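Local coordinates for acetyl-CoA C-acetyltransferase (Syntrophomonas wolfei subsp. wolfei, PDB 7N7Z) that catalyses acetyl transfer between two acetyl-CoA molecules to give acetoacetyl-CoA and CoA, and the reverse thiolytic cleavage, at the interface of chains A and B. Coordinates in Å, arbitrary orientation; residue numbers count along the deposited sequence, not the author numbering. Chains: chain A/B, Acetyl-CoA C-acetyltransferase.

Contact 1: the interface of chains A and B. Residues chain A 71, 82-86; chain B 90, 97, 286, 392-393.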
ATOM      1  N   ARG A  71     -10.867  21.671 -13.741  1.00 34.04           N
ATOM      2  CA  ARG A  71     -10.162  22.948 -13.776  1.00 34.05           C
ATOM      3  C   ARG A  71      -8.827  22.810 -14.496  1.00 35.63           C
ATOM      4  O   ARG A  71      -8.452  23.677 -15.293  1.00 39.34           O
ATOM      5  CB  ARG A  71      -9.957  23.474 -12.356  1.00 36.18           C
ATOM      6  CG  ARG A  71      -9.180  24.782 -12.277  1.00 37.71           C
ATOM      7  CD  ARG A  71      -9.835  25.880 -13.102  1.00 37.12           C
ATOM      8  NE  ARG A  71      -9.379  27.207 -12.707  1.00 37.16           N
ATOM      9  CZ  ARG A  71      -9.975  28.340 -13.053  1.00 40.15           C
ATOM     10  NH1 ARG A  71     -11.060  28.348 -13.810  1.00 39.05           N
ATOM     11  NH2 ARG A  71      -9.469  29.495 -12.629  1.00 43.63           N
ATOM     12  N   ARG A  82     -11.216  33.201 -15.584  1.00 39.33           N
ATOM     13  CA  ARG A  82     -12.516  33.578 -15.044  1.00 41.48           C
ATOM     14  C   ARG A  82     -13.551  32.473 -15.205  1.00 41.61           C
ATOM     15  O   ARG A  82     -14.606  32.531 -14.564  1.00 41.27           O
ATOM     16  CB  ARG A  82     -13.019  34.851 -15.727  1.00 40.00           C
ATOM     17  CG  ARG A  82     -13.194  34.712 -17.234  1.00 43.88           C
ATOM     18  CD  ARG A  82     -14.380  35.513 -17.744  1.00 42.70           C
ATOM     19  NE  ARG A  82     -14.566  35.343 -19.181  1.00 43.39           N
ATOM     20  CZ  ARG A  82     -15.428  34.503 -19.741  1.00 45.45           C
ATOM     21  NH1 ARG A  82     -16.232  33.745 -19.013  1.00 42.13           N
ATOM     22  NH2 ARG A  82     -15.482  34.419 -21.067  1.00 46.77           N
ATOM     23  N   SER A  83     -13.275  31.476 -16.040  1.00 40.94           N
ATOM     24  CA  SER A  83     -14.244  30.426 -16.303  1.00 39.68           C
ATOM     25  C   SER A  83     -14.570  29.659 -15.025  1.00 37.06           C
ATOM     26  O   SER A  83     -13.796  29.633 -14.064  1.00 40.37           O
ATOM     27  CB  SER A  83     -13.712  29.461 -17.363  1.00 39.36           C
ATOM     28  OG  SER A  83     -12.563  28.776 -16.892  1.00 39.87           O
ATOM     29  N   GLY A  84     -15.741  29.026 -15.028  1.00 35.77           N
ATOM     30  CA  GLY A  84     -16.118  28.147 -13.947  1.00 37.07           C
ATOM     31  C   GLY A  84     -15.667  26.719 -14.191  1.00 38.82           C
ATOM     32  O   GLY A  84     -15.355  26.325 -15.312  1.00 36.07           O
ATOM     33  N   SER A  85     -15.628  25.939 -13.114  1.00 36.68           N
ATOM     34  CA  SER A  85     -15.210  24.548 -13.197  1.00 36.60           C
ATOM     35  C   SER A  85     -15.898  23.761 -12.096  1.00 35.51           C
ATOM     36  O   SER A  85     -16.111  24.278 -10.996  1.00 33.01           O
ATOM     37  CB  SER A  85     -13.688  24.410 -13.071  1.00 36.23           C
ATOM     38  OG  SER A  85     -13.275  24.564 -11.724  1.00 39.20           O
ATOM     39  N   CYS A  86     -16.250  22.516 -12.400  1.00 33.85           N
ATOM     40  CA  CYS A  86     -16.821  21.627 -11.400  1.00 32.63           C
ATOM     41  C   CYS A  86     -16.759  20.202 -11.923  1.00 33.42           C
ATOM     42  O   CYS A  86     -16.647  19.964 -13.129  1.00 32.99           O
ATOM     43  CB  CYS A  86     -18.262  22.017 -11.046  1.00 34.33           C
ATOM     44  SG  CYS A  86     -19.492  21.669 -12.323  1.00 37.52           S
TER
ATOM     45  N   GLN B  90     -16.732  21.271  -6.456  1.00 32.72           N
ATOM     46  CA  GLN B  90     -16.057  22.506  -6.842  1.00 34.19           C
ATOM     47  C   GLN B  90     -15.104  22.921  -5.727  1.00 40.00           C
ATOM     48  O   GLN B  90     -15.068  24.072  -5.288  1.00 36.82           O
ATOM     49  CB  GLN B  90     -17.063  23.612  -7.160  1.00 36.79           C
ATOM     50  CG  GLN B  90     -16.464  24.794  -7.919  1.00 36.07           C
ATOM     51  CD  GLN B  90     -17.513  25.670  -8.589  1.00 36.68           C
ATOM     52  OE1 GLN B  90     -18.522  25.178  -9.093  1.00 34.33           O
ATOM     53  NE2 GLN B  90     -17.270  26.977  -8.606  1.00 35.87           N
ATOM     54  N   ARG B  97     -22.108  24.875  -5.035  1.00 27.40           N
ATOM     55  CA  ARG B  97     -22.456  24.457  -6.391  1.00 27.69           C
ATOM     56  C   ARG B  97     -23.559  23.405  -6.378  1.00 28.92           C
ATOM     57  O   ARG B  97     -24.436  23.414  -7.250  1.00 30.11           O
ATOM     58  CB  ARG B  97     -21.221  23.921  -7.121  1.00 33.34           C
ATOM     59  CG  ARG B  97     -21.425  23.700  -8.624  1.00 31.95           C
ATOM     60  CD  ARG B  97     -21.720  25.007  -9.360  1.00 34.36           C
ATOM     61  NE  ARG B  97     -22.052  24.798 -10.766  1.00 38.05           N
ATOM     62  CZ  ARG B  97     -21.182  24.857 -11.767  1.00 36.65           C
ATOM     63  NH1 ARG B  97     -19.896  25.088 -11.556  1.00 36.07           N
ATOM     64  NH2 ARG B  97     -21.614  24.680 -13.012  1.00 33.11           N
ATOM     65  N   GLY B 286     -14.081  32.900 -11.734  1.00 41.16           N
ATOM     66  CA  GLY B 286     -12.760  32.402 -11.437  1.00 41.04           C
ATOM     67  C   GLY B 286     -11.693  33.477 -11.409  1.00 42.31           C
ATOM     68  O   GLY B 286     -11.868  34.582 -11.919  1.00 43.47           O
ATOM     69  N   GLY B 392      -9.461  28.438  -8.518  1.00 51.25           N
ATOM     70  CA  GLY B 392      -9.871  29.783  -8.866  1.00 51.50           C
ATOM     71  C   GLY B 392     -11.369  29.995  -8.948  1.00 50.40           C
ATOM     72  O   GLY B 392     -11.868  31.053  -8.556  1.00 50.48           O
ATOM     73  N   SER B 393     -12.099  29.002  -9.455  1.00 43.21           N
ATOM     74  CA  SER B 393     -13.527  29.164  -9.704  1.00 40.20           C
ATOM     75  C   SER B 393     -14.301  29.372  -8.408  1.00 40.25           C
ATOM     76  O   SER B 393     -14.816  28.413  -7.823  1.00 38.79           O
ATOM     77  CB  SER B 393     -14.074  27.948 -10.457  1.00 40.37           C
ATOM     78  OG  SER B 393     -13.524  27.865 -11.761  1.00 40.85           O
TER
HETATM   79  O   HOH W   1     -11.427  26.252  -9.640  1.00 41.08           O

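Contact 2: the interface of chains A and B. Residues chain A 89-91, 151, 390; chain B 67-68.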
ATOM      1  N   SER A  89     -20.686  13.571 -10.798  1.00 34.90           N
ATOM      2  CA  SER A  89     -20.725  12.118 -10.891  1.00 31.72           C
ATOM      3  C   SER A  89     -22.153  11.645 -10.680  1.00 34.35           C
ATOM      4  O   SER A  89     -22.753  11.913  -9.633  1.00 30.22           O
ATOM      5  CB  SER A  89     -19.794  11.468  -9.862  1.00 33.29           C
ATOM      6  OG  SER A  89     -19.996  10.066  -9.816  1.00 34.53           O
ATOM      7  N   GLN A  90     -22.696  10.963 -11.682  1.00 32.44           N
ATOM      8  CA  GLN A  90     -23.911  10.170 -11.558  1.00 33.09           C
ATOM      9  C   GLN A  90     -23.623   8.742 -12.013  1.00 36.60           C
ATOM     10  O   GLN A  90     -24.401   8.127 -12.747  1.00 35.47           O
ATOM     11  CB  GLN A  90     -25.061  10.790 -12.350  1.00 31.59           C
ATOM     12  CG  GLN A  90     -26.442  10.294 -11.926  1.00 32.73           C
ATOM     13  CD  GLN A  90     -27.562  11.252 -12.300  1.00 35.70           C
ATOM     14  OE1 GLN A  90     -27.354  12.462 -12.398  1.00 36.51           O
ATOM     15  NE2 GLN A  90     -28.759  10.712 -12.507  1.00 31.54           N
ATOM     16  N   ASN A  91     -22.477   8.213 -11.573  1.00 38.57           N
ATOM     17  CA  ASN A  91     -21.958   6.919 -12.007  1.00 40.02           C
ATOM     18  C   ASN A  91     -22.014   6.802 -13.530  1.00 36.72           C
ATOM     19  O   ASN A  91     -21.352   7.572 -14.234  1.00 34.51           O
ATOM     20  CB  ASN A  91     -22.717   5.781 -11.314  1.00 42.47           C
ATOM     21  CG  ASN A  91     -22.078   5.376  -9.996  1.00 42.12           C
ATOM     22  OD1 ASN A  91     -20.853   5.368  -9.863  1.00 41.82           O
ATOM     23  ND2 ASN A  91     -22.906   5.032  -9.017  1.00 44.67           N
ATOM     24  N   GLY A 151     -17.167   2.194  -6.936  1.00 34.45           N
ATOM     25  CA  GLY A 151     -17.858   2.267  -8.209  1.00 39.30           C
ATOM     26  C   GLY A 151     -18.714   1.063  -8.547  1.00 39.59           C
ATOM     27  O   GLY A 151     -19.944   1.127  -8.463  1.00 40.13           O
ATOM     28  N   GLY A 390     -25.751   2.925 -11.871  1.00 37.32           N
ATOM     29  CA  GLY A 390     -25.516   2.304 -10.584  1.00 36.92           C
ATOM     30  C   GLY A 390     -26.216   3.080  -9.490  1.00 35.27           C
ATOM     31  O   GLY A 390     -26.076   4.304  -9.407  1.00 32.75           O
TER
ATOM     32  N   SER B  67     -20.042   3.544  -3.617  1.00 36.48           N
ATOM     33  CA  SER B  67     -20.644   3.890  -4.899  1.00 36.21           C
ATOM     34  C   SER B  67     -21.663   5.008  -4.714  1.00 38.70           C
ATOM     35  O   SER B  67     -22.598   4.875  -3.917  1.00 35.83           O
ATOM     36  CB  SER B  67     -21.310   2.660  -5.516  1.00 39.34           C
ATOM     37  OG  SER B  67     -20.349   1.709  -5.941  1.00 41.27           O
ATOM     38  N   LEU B  68     -21.483   6.107  -5.461  1.00 34.82           N
ATOM     39  CA  LEU B  68     -22.353   7.279  -5.421  1.00 36.20           C
ATOM     40  C   LEU B  68     -22.904   7.494  -4.016  1.00 32.15           C
ATOM     41  O   LEU B  68     -24.075   7.193  -3.752  1.00 31.82           O
ATOM     42  CB  LEU B  68     -23.496   7.133  -6.428  1.00 35.79           C
ATOM     43  CG  LEU B  68     -24.236   8.416  -6.818  1.00 36.19           C
ATOM     44  CD1 LEU B  68     -23.270   9.477  -7.330  1.00 32.01           C
ATOM     45  CD2 LEU B  68     -25.305   8.118  -7.864  1.00 35.52           C
TER

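Contact 1: the interface of chains A and B
The start of strand 84-89 in chain A, with A:Ser83 just ahead of it, meets B:Ser393, which directly follows the glycines of the thiolase CxGGG motif in the other subunit. B:Ser393 reaches over with its hydroxyl. With OG anti to its own carbonyl carbon (chi1 -66°), B:Ser393 OG donates to A:Ser83 O at 2.9 Å, in the carbonyl plane and on a lone pair. A:Arg71, from helix 69-77, comes to the same oxygen within its own chain, but the bond from NH1 is bent and weak. Its guanidinium turns one face toward the backbone N of B:Ser393, which lies nearer the rim than the centre. The backbone N of A:Ser85 is also close to B:Ser393 OG, at 3.2 Å, but its N-H points well off that line, so little should rest on the pair. The hydroxyl of A:Ser85 makes a weak tip-to-tip contact with B:Ser393 OG and also touches a water, which B:Ser393 N holds at 2.8 Å.

Alongside, B:Gln90 and B:Arg97 form a relay within chain B. The amide nitrogen NE2 of B:Gln90 gives a nearly straight bond of 2.9 Å to B:Ser393 O, approaching from above that carbonyl plane. At the other end of the amide, B:Gln90 OE1 accepts from B:Arg97 NH1 at 2.8 Å, close to the guanidinium plane. Donor and acceptor ends are thus both engaged, which fixes the flip of the amide. The guanidinium of B:Arg97, steered in its own plane by this bond, offers a face to A:Cys86. There SG of A:Cys86, set between the backbone N and the carbonyl carbon (chi1 72°), rides above the rim, 3.7 Å from CZ of B:Arg97. At the far end of the patch the two backbones join directly: B:Gly286 N donates to A:Arg82 O at 2.9 Å, from 48° out of the carbonyl plane.

Contact 2: the interface of chains A and B
Two torsions on chain B set up this meeting: B:Leu68 holds CG anti to its backbone N (chi1 -162°), which carries the isobutyl group in toward A:Ser89 and A:Asn91, and B:Ser67 holds OG anti to its carbonyl carbon (chi1 -70°), aimed at A:Gly151. The leucine branches divide the work. B:Leu68 CD1 lies 3.4 Å from A:Ser89 O, while B:Leu68 CD2 sits looser, 4.1 Å from A:Asn91 ND2 and a similar distance from A:Gly390 O. CB of B:Leu68 packs on A:Asn91 ND2 at 3.4 Å, the asparagine and leucine side chains passing at a slant.

That nitrogen is also tied within chain A: A:Asn91 ND2 donates to A:Gly390 O at 3.3 Å, a long but fairly straight bond that leaves roughly in the amide plane and lands above the carbonyl plane. An alanine in place of A:Asn91 would probably leave A:Gly390 O without this donor and open a gap beside CB of B:Leu68. B:Ser67 adds the polar link across, its OG donating to A:Gly151 O at 2.6 Å, a short bond entering 57° out of the carbonyl plane.

In the fold, A:Asn91 opens the 3-10 helix 91-93 just after strand 84-89, immediately before A:Cys92, the thiolase nucleophile that carries the acyl group. A:Gly151 lies near the end of helix 146-152, and A:Gly390 belongs to the glycine motif that follows A:Cys388.

Contact 1 and contact 2 lie about 22 Å apart on one two-fold interface, so each recurs with the chains exchanged. Strand 84-89 of chain A runs between them, its start in contact 1 and its last residue in contact 2. Glycine-motif residues serve both, from chain B in the first and chain A in the second, as does Gln90. Measured to chain A's Cys92, contact 1 centres about 23 Å away and contact 2 about 5 Å, but contact 1 draws on chain B segments neighbouring that chain's own catalytic cysteines in sequence. Subunit pairing is therefore likely to steady the nucleophile's surroundings as well as hold this dimer together.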